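Local coordinates for protein 3-isopropylmalate dehydratase small subunit (Campylobacter jejuni, PDB 3Q3W) that forms the small subunit of isopropylmalate isomerase, which interconverts 2-isopropylmalate and 3-isopropylmalate through 2-isopropylmaleate in leucine biosynthesis, at residues Phe7-Ile13 / Asn145-Leu151; Gly40-Phe46 / Trp93-Tyr98; Ala102-Phe108 / Leu121-Leu126. All coordinates share one frame. Numbering follows the deposited sequence.

From the N terminus, strand 9-17 is the first strand in the chain, and contact 1 pairs its start with strand 145-149, closing a loop that holds both other contacts. Inside that loop, contact 2 comes first: the turn 40-46 is brought against helix 90-98. The chain passes straight from this helix into strand 102-105, and contact 3 then closes a beta-alpha-beta unit onto strand 122-125. Contacts 2 and 3 are therefore in series, both nested in contact 1. Contacts 1 and 3 belong to one mixed sheet and touch through Phe7 and Ile148 against Ala102, Leu122 and Ile124; Leu95 and Val96 of contact 2 pack on Leu121 of contact 3.

Contact 1: residues Phe7-Ile13 / Asn145-Leu151; sequences FIIHKGI and NIEISLL
An antiparallel pair joins strand 9-13, part of the last parallel strand of the mixed sheet, to strand 145-149, where its antiparallel part begins, axes 4.5 Å apart and directions at 165°. Ile9-Ser149, Lys11-Glu147 and Ile13-Asn145 are non-hydrogen-bonded pairs; His10-Ile148 and Gly12-Ile146 are hydrogen-bonded pairs. His10 N to Ile148 O is 2.9 Å, Ile148 N to His10 O 2.8 Å, Gly12 N to Ile146 O 3.1 Å and Ile146 N to Gly12 O 2.9 Å. Beyond the strands, Leu150 N binds Ile8 O at 2.7 Å, where Ile8 psi of -73° breaks the extended run.

The non-hydrogen-bonded pairs share one face. Lys11, all t, passes its aliphatic CD by Glu147 OE1 at 3.7 Å and extends NZ beyond; in the modelled conformer Ile9 (m, m) sets CD1 3.2 Å from Ser149 OG, which hydrogen-bonds to Glu152 N. His10, Ile146 and Ile148 take the other face; both isoleucines (m, t) pack on Ile75 of strand 73-78, and His10 (chi1 t) hydrogen-bonds through NE2 to Ser74 OG. The Phe7 ring (chi1 t) touches Leu150 (t, p), Phe7 CD2 to Leu150 CB 3.9 Å, and Ile148, Phe7 CE2 to Ile148 CG2 3.8 Å. Leu150 also meets the last modelled helix, 168-176, tying it to the sheet. At the far end Asn145 (chi1 m) brings OD1 to 3.1 Å from Gly12 C.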
loop_
_atom_site.group_PDB
_atom_site.type_symbol
_atom_site.label_atom_id
_atom_site.label_comp_id
_atom_site.label_asym_id
_atom_site.label_seq_id
_atom_site.Cartn_x
_atom_site.Cartn_y
_atom_site.Cartn_z
ATOM N N PHE A 7 13.445 4.254 1.181
ATOM C CA PHE A 7 12.612 4.750 0.076
ATOM C C PHE A 7 13.107 6.152 -0.319
ATOM O O PHE A 7 13.091 7.069 0.489
ATOM C CB PHE A 7 11.159 4.772 0.510
ATOM C CG PHE A 7 10.162 4.981 -0.616
ATOM C CD1 PHE A 7 9.147 4.088 -0.806
ATOM C CD2 PHE A 7 10.184 6.123 -1.402
ATOM C CE1 PHE A 7 8.185 4.267 -1.779
ATOM C CE2 PHE A 7 9.233 6.316 -2.376
ATOM C CZ PHE A 7 8.213 5.366 -2.571
ATOM N N ILE A 8 13.605 6.278 -1.541
ATOM C CA ILE A 8 14.075 7.562 -2.093
ATOM C C ILE A 8 13.164 7.816 -3.301
ATOM O O ILE A 8 12.214 8.570 -3.216
ATOM C CB ILE A 8 15.564 7.471 -2.455
ATOM C CG1 ILE A 8 16.376 7.104 -1.205
ATOM C CG2 ILE A 8 16.109 8.821 -3.065
ATOM C CD1 ILE A 8 17.876 6.902 -1.469
ATOM N N ILE A 9 13.398 7.051 -4.369
ATOM C CA ILE A 9 12.643 7.122 -5.623
ATOM C C ILE A 9 12.154 5.709 -5.873
ATOM O O ILE A 9 12.935 4.793 -5.779
ATOM C CB ILE A 9 13.550 7.499 -6.823
ATOM C CG1 ILE A 9 14.393 8.762 -6.557
ATOM C CG2 ILE A 9 12.728 7.649 -8.101
ATOM C CD1 ILE A 9 13.717 10.116 -6.863
ATOM N N HIS A 10 10.874 5.534 -6.179
ATOM C CA HIS A 10 10.352 4.222 -6.575
ATOM C C HIS A 10 9.383 4.354 -7.751
ATOM O O HIS A 10 8.497 5.192 -7.749
ATOM C CB HIS A 10 9.644 3.549 -5.400
ATOM C CG HIS A 10 9.003 2.249 -5.749
ATOM N ND1 HIS A 10 9.723 1.086 -5.919
ATOM C CD2 HIS A 10 7.709 1.935 -6.013
ATOM C CE1 HIS A 10 8.897 0.110 -6.250
ATOM N NE2 HIS A 10 7.674 0.606 -6.328
ATOM N N LYS A 11 9.553 3.498 -8.751
ATOM C CA LYS A 11 8.659 3.448 -9.898
ATOM C C LYS A 11 8.193 2.005 -9.988
ATOM O O LYS A 11 9.021 1.088 -9.927
ATOM C CB LYS A 11 9.407 3.847 -11.162
ATOM C CG LYS A 11 8.635 3.586 -12.464
ATOM C CD LYS A 11 9.303 4.233 -13.687
ATOM C CE LYS A 11 8.892 3.521 -14.960
ATOM N NZ LYS A 11 9.403 4.232 -16.169
ATOM N N GLY A 12 6.882 1.798 -10.054
ATOM C CA GLY A 12 6.335 0.448 -10.226
ATOM C C GLY A 12 4.855 0.430 -10.565
ATOM O O GLY A 12 4.195 1.472 -10.654
ATOM N N ILE A 13 4.354 -0.776 -10.730
ATOM C CA ILE A 13 2.991 -1.025 -11.087
ATOM C C ILE A 13 2.078 -0.631 -9.932
ATOM O O ILE A 13 2.269 -1.080 -8.786
ATOM C CB ILE A 13 2.821 -2.532 -11.434
ATOM C CG1 ILE A 13 3.785 -2.950 -12.550
ATOM C CG2 ILE A 13 1.347 -2.881 -11.728
ATOM C CD1 ILE A 13 3.507 -2.411 -13.892
ATOM N N ASN A 145 2.380 2.001 -14.414
ATOM C CA ASN A 145 3.473 2.498 -13.593
ATOM C C ASN A 145 3.190 3.887 -13.091
ATOM O O ASN A 145 2.707 4.738 -13.852
ATOM C CB ASN A 145 4.759 2.484 -14.384
ATOM C CG ASN A 145 5.313 1.116 -14.525
ATOM O OD1 ASN A 145 5.746 0.539 -13.538
ATOM N ND2 ASN A 145 5.260 0.549 -15.741
ATOM N N ILE A 146 3.440 4.083 -11.789
ATOM C CA ILE A 146 3.477 5.376 -11.160
ATOM C C ILE A 146 4.892 5.573 -10.620
ATOM O O ILE A 146 5.556 4.617 -10.227
ATOM C CB ILE A 146 2.425 5.513 -10.052
ATOM C CG1 ILE A 146 1.015 5.521 -10.680
ATOM C CG2 ILE A 146 2.705 6.786 -9.219
ATOM C CD1 ILE A 146 -0.155 5.518 -9.707
ATOM N N GLU A 147 5.398 6.801 -10.660
ATOM C CA GLU A 147 6.698 7.086 -10.027
ATOM C C GLU A 147 6.542 8.005 -8.825
ATOM O O GLU A 147 5.747 8.919 -8.837
ATOM C CB GLU A 147 7.706 7.666 -11.024
ATOM C CG GLU A 147 9.139 7.642 -10.475
ATOM C CD GLU A 147 10.223 7.887 -11.516
ATOM O OE1 GLU A 147 9.960 7.770 -12.726
ATOM O OE2 GLU A 147 11.362 8.191 -11.112
ATOM N N ILE A 148 7.317 7.732 -7.767
ATOM C CA ILE A 148 7.232 8.502 -6.522
ATOM C C ILE A 148 8.625 8.884 -6.095
ATOM O O ILE A 148 9.483 8.020 -6.021
ATOM C CB ILE A 148 6.613 7.711 -5.389
ATOM C CG1 ILE A 148 5.202 7.253 -5.747
ATOM C CG2 ILE A 148 6.631 8.567 -4.089
ATOM C CD1 ILE A 148 4.687 6.016 -4.960
ATOM N N SER A 149 8.851 10.179 -5.854
ATOM C CA SER A 149 10.090 10.663 -5.278
ATOM C C SER A 149 9.821 11.153 -3.854
ATOM O O SER A 149 9.058 12.093 -3.641
ATOM C CB SER A 149 10.656 11.817 -6.126
ATOM O OG SER A 149 11.835 12.358 -5.542
ATOM N N LEU A 150 10.466 10.551 -2.871
ATOM C CA LEU A 150 10.297 11.008 -1.487
ATOM C C LEU A 150 11.211 12.197 -1.219
ATOM O O LEU A 150 11.010 12.925 -0.245
ATOM C CB LEU A 150 10.574 9.899 -0.486
ATOM C CG LEU A 150 10.522 10.249 1.001
ATOM C CD1 LEU A 150 9.204 10.812 1.409
ATOM C CD2 LEU A 150 10.820 9.029 1.759
ATOM N N LEU A 151 12.217 12.399 -2.071
ATOM C CA LEU A 151 13.034 13.610 -2.025
ATOM C C LEU A 151 12.229 14.829 -2.384
ATOM O O LEU A 151 12.283 15.818 -1.688
ATOM C CB LEU A 151 14.198 13.539 -2.989
ATOM C CG LEU A 151 15.328 12.617 -2.576
ATOM C CD1 LEU A 151 16.400 12.612 -3.672
ATOM C CD2 LEU A 151 15.912 13.064 -1.254
#

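Contact 2: residues Gly40-Phe46 / Trp93-Tyr98; sequences GFGKHLF and WALVDY
Leu45 lies at the apolar centre, where the turn 40-46, leading into helix 47-50 with Phe46 at its N-cap, packs across helix 90-98, both within the aconitase C-terminal domain family region. With chi1 t and chi2 p it sends CD1 to 3.6 Å from Leu95 CD2 and 4.1 Å from Ala94 CB, while its CD2 stands 3.5 Å from Tyr98 CG. Leu95 (m, t) also brings CD2 to Phe46 CE2 at 4.2 Å; Ile27 and Leu76 extend this apolar patch toward helix 24-27 and strand 73-78. Tyr98 (chi1 t) places its ring edge by Gly42 O, Tyr98 CD1 to Gly42 O 3.7 Å.

Phe41 (chi1 m) points at the helix, with CB 4.0 Å from Ala94 CB and CE2 3.6 Å from Trp93 CE3. Its ring and the six-membered ring of Trp93 (chi1 m) are oblique, planes at 33° and centroids 5.8 Å apart; His90 meets the Phe41 ring edge-to-face.

The backbones are closest at Gly42 and Tyr98, CA to CA 4.0 Å; a CB on Gly42 would be tight against Tyr98 N. Residues 42-44 form a 3-10 turn, with His44 N to Phe41 O 3.1 Å.

At the solvent-facing edge, Asp97 OD2 (chi1 m) accepts a hydrogen bond from Phe41 N, 2.8 Å, and sits 3.1 Å from Gly40 CA. Gly40, at phi 76° and psi -177°, leaves room for this carboxylate. One side-chain-to-backbone hydrogen bond thus fixes the entry to the turn, while apolar side chains and close glycine backbone packing make up most of the remainder.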
loop_
_atom_site.group_PDB
_atom_site.type_symbol
_atom_site.label_atom_id
_atom_site.label_comp_id
_atom_site.label_asym_id
_atom_site.label_seq_id
_atom_site.Cartn_x
_atom_site.Cartn_y
_atom_site.Cartn_z
ATOM N N GLY A 40 7.094 -14.847 6.140
ATOM C CA GLY A 40 6.399 -13.602 5.841
ATOM C C GLY A 40 4.894 -13.802 5.656
ATOM O O GLY A 40 4.346 -14.891 5.812
ATOM N N PHE A 41 4.224 -12.721 5.326
ATOM C CA PHE A 41 2.800 -12.696 5.412
ATOM C C PHE A 41 2.180 -12.310 4.081
ATOM O O PHE A 41 0.989 -12.081 4.000
ATOM C CB PHE A 41 2.379 -11.745 6.532
ATOM C CG PHE A 41 2.931 -12.154 7.903
ATOM C CD1 PHE A 41 2.266 -13.073 8.664
ATOM C CD2 PHE A 41 4.146 -11.670 8.360
ATOM C CE1 PHE A 41 2.777 -13.507 9.904
ATOM C CE2 PHE A 41 4.651 -12.109 9.601
ATOM C CZ PHE A 41 3.959 -13.024 10.346
ATOM N N GLY A 42 2.980 -12.201 3.035
ATOM C CA GLY A 42 2.440 -11.655 1.794
ATOM C C GLY A 42 1.334 -12.495 1.196
ATOM O O GLY A 42 0.437 -11.991 0.562
ATOM N N LYS A 43 1.431 -13.800 1.336
ATOM C CA LYS A 43 0.400 -14.692 0.783
ATOM C C LYS A 43 -0.983 -14.469 1.381
ATOM O O LYS A 43 -2.003 -14.798 0.745
ATOM C CB LYS A 43 0.828 -16.147 0.925
ATOM C CG LYS A 43 -0.093 -17.160 0.326
ATOM C CD LYS A 43 0.484 -18.623 0.471
ATOM C CE LYS A 43 -0.426 -19.636 -0.278
ATOM N NZ LYS A 43 0.243 -20.966 -0.526
ATOM N N HIS A 44 -1.025 -13.907 2.588
ATOM C CA HIS A 44 -2.278 -13.671 3.288
ATOM C C HIS A 44 -2.824 -12.283 3.080
ATOM O O HIS A 44 -3.876 -11.963 3.552
ATOM C CB HIS A 44 -2.034 -13.894 4.761
ATOM C CG HIS A 44 -1.337 -15.167 5.039
ATOM N ND1 HIS A 44 -1.704 -16.354 4.440
ATOM C CD2 HIS A 44 -0.272 -15.446 5.825
ATOM C CE1 HIS A 44 -0.905 -17.315 4.870
ATOM N NE2 HIS A 44 -0.024 -16.787 5.697
ATOM N N LEU A 45 -2.111 -11.435 2.355
ATOM C CA LEU A 45 -2.585 -10.115 2.174
ATOM C C LEU A 45 -3.915 -10.153 1.449
ATOM O O LEU A 45 -4.046 -10.820 0.429
ATOM C CB LEU A 45 -1.570 -9.315 1.345
ATOM C CG LEU A 45 -1.985 -7.905 0.997
ATOM C CD1 LEU A 45 -1.976 -7.002 2.232
ATOM C CD2 LEU A 45 -1.025 -7.388 -0.095
ATOM N N PHE A 46 -4.837 -9.334 1.926
ATOM C CA PHE A 46 -6.168 -9.183 1.352
ATOM C C PHE A 46 -6.932 -10.492 1.190
ATOM O O PHE A 46 -7.794 -10.632 0.324
ATOM C CB PHE A 46 -6.110 -8.366 0.034
ATOM C CG PHE A 46 -5.733 -6.942 0.233
ATOM C CD1 PHE A 46 -6.451 -6.143 1.092
ATOM C CD2 PHE A 46 -4.685 -6.376 -0.476
ATOM C CE1 PHE A 46 -6.105 -4.772 1.288
ATOM C CE2 PHE A 46 -4.342 -5.043 -0.287
ATOM C CZ PHE A 46 -5.084 -4.236 0.583
ATOM N N TRP A 93 3.248 -5.374 7.683
ATOM C CA TRP A 93 4.069 -6.513 7.276
ATOM C C TRP A 93 3.537 -7.284 6.042
ATOM O O TRP A 93 4.306 -7.638 5.156
ATOM C CB TRP A 93 4.186 -7.482 8.409
ATOM C CG TRP A 93 4.840 -6.941 9.652
ATOM C CD1 TRP A 93 5.418 -5.709 9.834
ATOM C CD2 TRP A 93 5.008 -7.647 10.878
ATOM N NE1 TRP A 93 5.943 -5.622 11.122
ATOM C CE2 TRP A 93 5.707 -6.799 11.767
ATOM C CE3 TRP A 93 4.645 -8.941 11.316
ATOM C CZ2 TRP A 93 6.009 -7.177 13.086
ATOM C CZ3 TRP A 93 4.963 -9.316 12.633
ATOM C CH2 TRP A 93 5.650 -8.439 13.481
ATOM N N ALA A 94 2.247 -7.589 6.030
ATOM C CA ALA A 94 1.685 -8.318 4.899
ATOM C C ALA A 94 1.813 -7.500 3.618
ATOM O O ALA A 94 2.152 -8.005 2.553
ATOM C CB ALA A 94 0.235 -8.670 5.193
ATOM N N LEU A 95 1.554 -6.209 3.722
ATOM C CA LEU A 95 1.688 -5.320 2.568
ATOM C C LEU A 95 3.123 -5.282 2.057
ATOM O O LEU A 95 3.350 -5.456 0.844
ATOM C CB LEU A 95 1.183 -3.893 2.936
ATOM C CG LEU A 95 -0.329 -3.774 3.070
ATOM C CD1 LEU A 95 -0.801 -2.688 4.057
ATOM C CD2 LEU A 95 -0.967 -3.586 1.673
ATOM N N VAL A 96 4.108 -5.045 2.946
ATOM C CA VAL A 96 5.519 -4.998 2.528
ATOM C C VAL A 96 6.027 -6.346 2.001
ATOM O O VAL A 96 6.692 -6.404 0.993
ATOM C CB VAL A 96 6.439 -4.473 3.659
ATOM C CG1 VAL A 96 7.915 -4.664 3.323
ATOM C CG2 VAL A 96 6.115 -2.950 3.957
ATOM N N ASP A 97 5.675 -7.431 2.684
ATOM C CA ASP A 97 6.089 -8.764 2.271
ATOM C C ASP A 97 5.498 -9.092 0.879
ATOM O O ASP A 97 6.137 -9.806 0.087
ATOM C CB ASP A 97 5.616 -9.827 3.263
ATOM C CG ASP A 97 6.374 -9.772 4.640
ATOM O OD1 ASP A 97 7.322 -8.979 4.794
ATOM O OD2 ASP A 97 6.029 -10.547 5.568
ATOM N N TYR A 98 4.305 -8.585 0.570
ATOM C CA TYR A 98 3.716 -8.827 -0.764
ATOM C C TYR A 98 4.511 -8.103 -1.812
ATOM O O TYR A 98 4.558 -8.464 -2.978
ATOM C CB TYR A 98 2.275 -8.318 -0.807
ATOM C CG TYR A 98 1.576 -8.571 -2.103
ATOM C CD1 TYR A 98 1.060 -9.833 -2.407
ATOM C CD2 TYR A 98 1.418 -7.546 -3.036
ATOM C CE1 TYR A 98 0.383 -10.058 -3.606
ATOM C CE2 TYR A 98 0.736 -7.758 -4.202
ATOM C CZ TYR A 98 0.231 -8.996 -4.513
ATOM O OH TYR A 98 -0.459 -9.206 -5.728
#

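Contact 3: residues Ala102-Phe108 / Leu121-Leu126; sequences AIIAPSF and LLTIEL
Strands 102-105 and 122-125 run parallel, their axes 4.8 Å apart and inclined at 17°, as the two strands of a beta-alpha-beta crossover through helix 110-118. Ala102 pairs with Leu122, Ile103 with Thr123, Ile104 with Ile124 and Ala105 with Glu125, at CA-CA distances of 4.5, 5.2, 4.8 and 5.4 Å. The hydrogen bonds alternate: Ile103 N to Leu122 O 2.9 Å, Ile124 N to Ile103 O 2.9 Å, Ala105 N to Ile124 O 3.1 Å and Leu126 N to Ala105 O 3.0 Å. Past the strand, Pro106 CA makes a CA-H...O contact to Leu126 O at 3.1 Å.

Ala102, Ile104, Leu122 and Ile124 face one way. Ile104 and Ile124 (both m, t) meet at Ile104 CG1 to Ile124 CB 4.0 Å; Ile124 CD1 is 4.2 Å from Ala102 CB, and Ile104 CG2 is 3.6 Å from Leu126 CD1. On the face of Ile103 and Thr123, Ile103 CD1 reaches Leu121 CD2 at 4.0 Å. After the Pro106-Ser107 bend, Phe108 (chi1 m) folds back over the second strand: Thr123 CB lies 3.9 Å from its ring centroid, 13° off the normal, a CH-pi contact, while Glu125 CG is at the ring edge, 3.6 Å from Phe108 CD2. Glu125 OE2 forms a salt bridge with Lys113.

Helix 110-118 covers the Thr123 face through Lys113, Ala116 and Leu117. Helix 128-140 packs on Pro106 and Leu126 through Val131, strand 73-78 pairs with the other edge of strand 102-105, and Ile148 of strand 145-149 rests on Ala102 and Ile124.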
loop_
_atom_site.group_PDB
_atom_site.type_symbol
_atom_site.label_atom_id
_atom_site.label_comp_id
_atom_site.label_asym_id
_atom_site.label_seq_id
_atom_site.Cartn_x
_atom_site.Cartn_y
_atom_site.Cartn_z
ATOM N N ALA A 102 4.404 1.616 -1.372
ATOM C CA ALA A 102 3.680 2.876 -1.116
ATOM C C ALA A 102 2.187 2.695 -1.317
ATOM O O ALA A 102 1.755 1.889 -2.167
ATOM C CB ALA A 102 4.196 3.988 -2.007
ATOM N N ILE A 103 1.400 3.429 -0.540
ATOM C CA ILE A 103 -0.036 3.505 -0.726
ATOM C C ILE A 103 -0.441 4.972 -0.889
ATOM O O ILE A 103 -0.009 5.814 -0.118
ATOM C CB ILE A 103 -0.777 2.908 0.451
ATOM C CG1 ILE A 103 -0.350 1.438 0.656
ATOM C CG2 ILE A 103 -2.275 3.040 0.250
ATOM C CD1 ILE A 103 -0.635 0.965 2.052
ATOM N N ILE A 104 -1.250 5.263 -1.905
ATOM C CA ILE A 104 -1.810 6.568 -2.145
ATOM C C ILE A 104 -3.278 6.488 -1.744
ATOM O O ILE A 104 -4.009 5.602 -2.216
ATOM C CB ILE A 104 -1.649 6.937 -3.645
ATOM C CG1 ILE A 104 -0.160 7.021 -3.992
ATOM C CG2 ILE A 104 -2.352 8.269 -3.986
ATOM C CD1 ILE A 104 0.135 7.073 -5.427
ATOM N N ALA A 105 -3.723 7.359 -0.850
ATOM C CA ALA A 105 -5.128 7.408 -0.442
ATOM C C ALA A 105 -5.412 8.829 0.018
ATOM O O ALA A 105 -4.476 9.587 0.200
ATOM C CB ALA A 105 -5.404 6.437 0.703
ATOM N N PRO A 106 -6.687 9.190 0.224
ATOM C CA PRO A 106 -6.992 10.524 0.741
ATOM C C PRO A 106 -6.665 10.678 2.243
ATOM O O PRO A 106 -6.370 11.775 2.701
ATOM C CB PRO A 106 -8.511 10.656 0.516
ATOM C CG PRO A 106 -8.934 9.439 -0.261
ATOM C CD PRO A 106 -7.909 8.402 0.012
ATOM N N SER A 107 -6.724 9.567 2.984
ATOM C CA SER A 107 -6.411 9.533 4.388
ATOM C C SER A 107 -6.063 8.089 4.832
ATOM O O SER A 107 -6.327 7.128 4.125
ATOM C CB SER A 107 -7.567 10.063 5.195
ATOM O OG SER A 107 -8.725 9.310 4.940
ATOM N N PHE A 108 -5.444 7.993 6.012
ATOM C CA PHE A 108 -5.025 6.727 6.607
ATOM C C PHE A 108 -5.394 6.778 8.065
ATOM O O PHE A 108 -5.272 7.828 8.706
ATOM C CB PHE A 108 -3.511 6.554 6.524
ATOM C CG PHE A 108 -3.002 6.388 5.156
ATOM C CD1 PHE A 108 -2.877 5.110 4.609
ATOM C CD2 PHE A 108 -2.638 7.487 4.392
ATOM C CE1 PHE A 108 -2.416 4.941 3.347
ATOM C CE2 PHE A 108 -2.190 7.317 3.118
ATOM C CZ PHE A 108 -2.068 6.045 2.590
ATOM N N LEU A 121 6.958 1.486 4.723
ATOM C CA LEU A 121 5.825 1.530 3.810
ATOM C C LEU A 121 5.357 3.003 3.683
ATOM O O LEU A 121 4.752 3.526 4.602
ATOM C CB LEU A 121 4.692 0.648 4.355
ATOM C CG LEU A 121 3.354 0.542 3.602
ATOM C CD1 LEU A 121 3.580 0.238 2.113
ATOM C CD2 LEU A 121 2.393 -0.484 4.217
ATOM N N LEU A 122 5.657 3.662 2.565
ATOM C CA LEU A 122 5.325 5.072 2.409
ATOM C C LEU A 122 3.853 5.366 2.176
ATOM O O LEU A 122 3.237 4.933 1.179
ATOM C CB LEU A 122 6.127 5.695 1.290
ATOM C CG LEU A 122 5.934 7.186 1.025
ATOM C CD1 LEU A 122 6.106 8.058 2.304
ATOM C CD2 LEU A 122 6.946 7.633 -0.048
ATOM N N THR A 123 3.304 6.166 3.068
ATOM C CA THR A 123 1.898 6.497 3.042
ATOM C C THR A 123 1.708 7.939 2.527
ATOM O O THR A 123 2.097 8.915 3.186
ATOM C CB THR A 123 1.360 6.370 4.443
ATOM O OG1 THR A 123 2.082 7.272 5.261
ATOM C CG2 THR A 123 1.594 4.976 4.958
ATOM N N ILE A 124 1.134 8.029 1.331
ATOM C CA ILE A 124 0.980 9.271 0.591
ATOM C C ILE A 124 -0.455 9.703 0.651
ATOM O O ILE A 124 -1.349 9.035 0.097
ATOM C CB ILE A 124 1.369 9.069 -0.868
ATOM C CG1 ILE A 124 2.862 8.773 -0.944
ATOM C CG2 ILE A 124 0.980 10.289 -1.718
ATOM C CD1 ILE A 124 3.343 8.090 -2.205
ATOM N N GLU A 125 -0.680 10.829 1.322
ATOM C CA GLU A 125 -2.019 11.383 1.426
ATOM C C GLU A 125 -2.179 12.379 0.289
ATOM O O GLU A 125 -1.370 13.315 0.175
ATOM C CB GLU A 125 -2.247 12.046 2.789
ATOM C CG GLU A 125 -2.468 11.037 3.911
ATOM C CD GLU A 125 -2.549 11.645 5.313
ATOM O OE1 GLU A 125 -2.312 12.889 5.468
ATOM O OE2 GLU A 125 -2.894 10.870 6.256
ATOM N N LEU A 126 -3.182 12.147 -0.563
ATOM C CA LEU A 126 -3.558 13.087 -1.619
ATOM C C LEU A 126 -4.977 13.606 -1.401
ATOM O O LEU A 126 -5.775 12.969 -0.726
ATOM C CB LEU A 126 -3.445 12.428 -2.994
ATOM C CG LEU A 126 -2.008 12.078 -3.403
ATOM C CD1 LEU A 126 -1.925 11.691 -4.884
ATOM C CD2 LEU A 126 -1.066 13.268 -3.079
#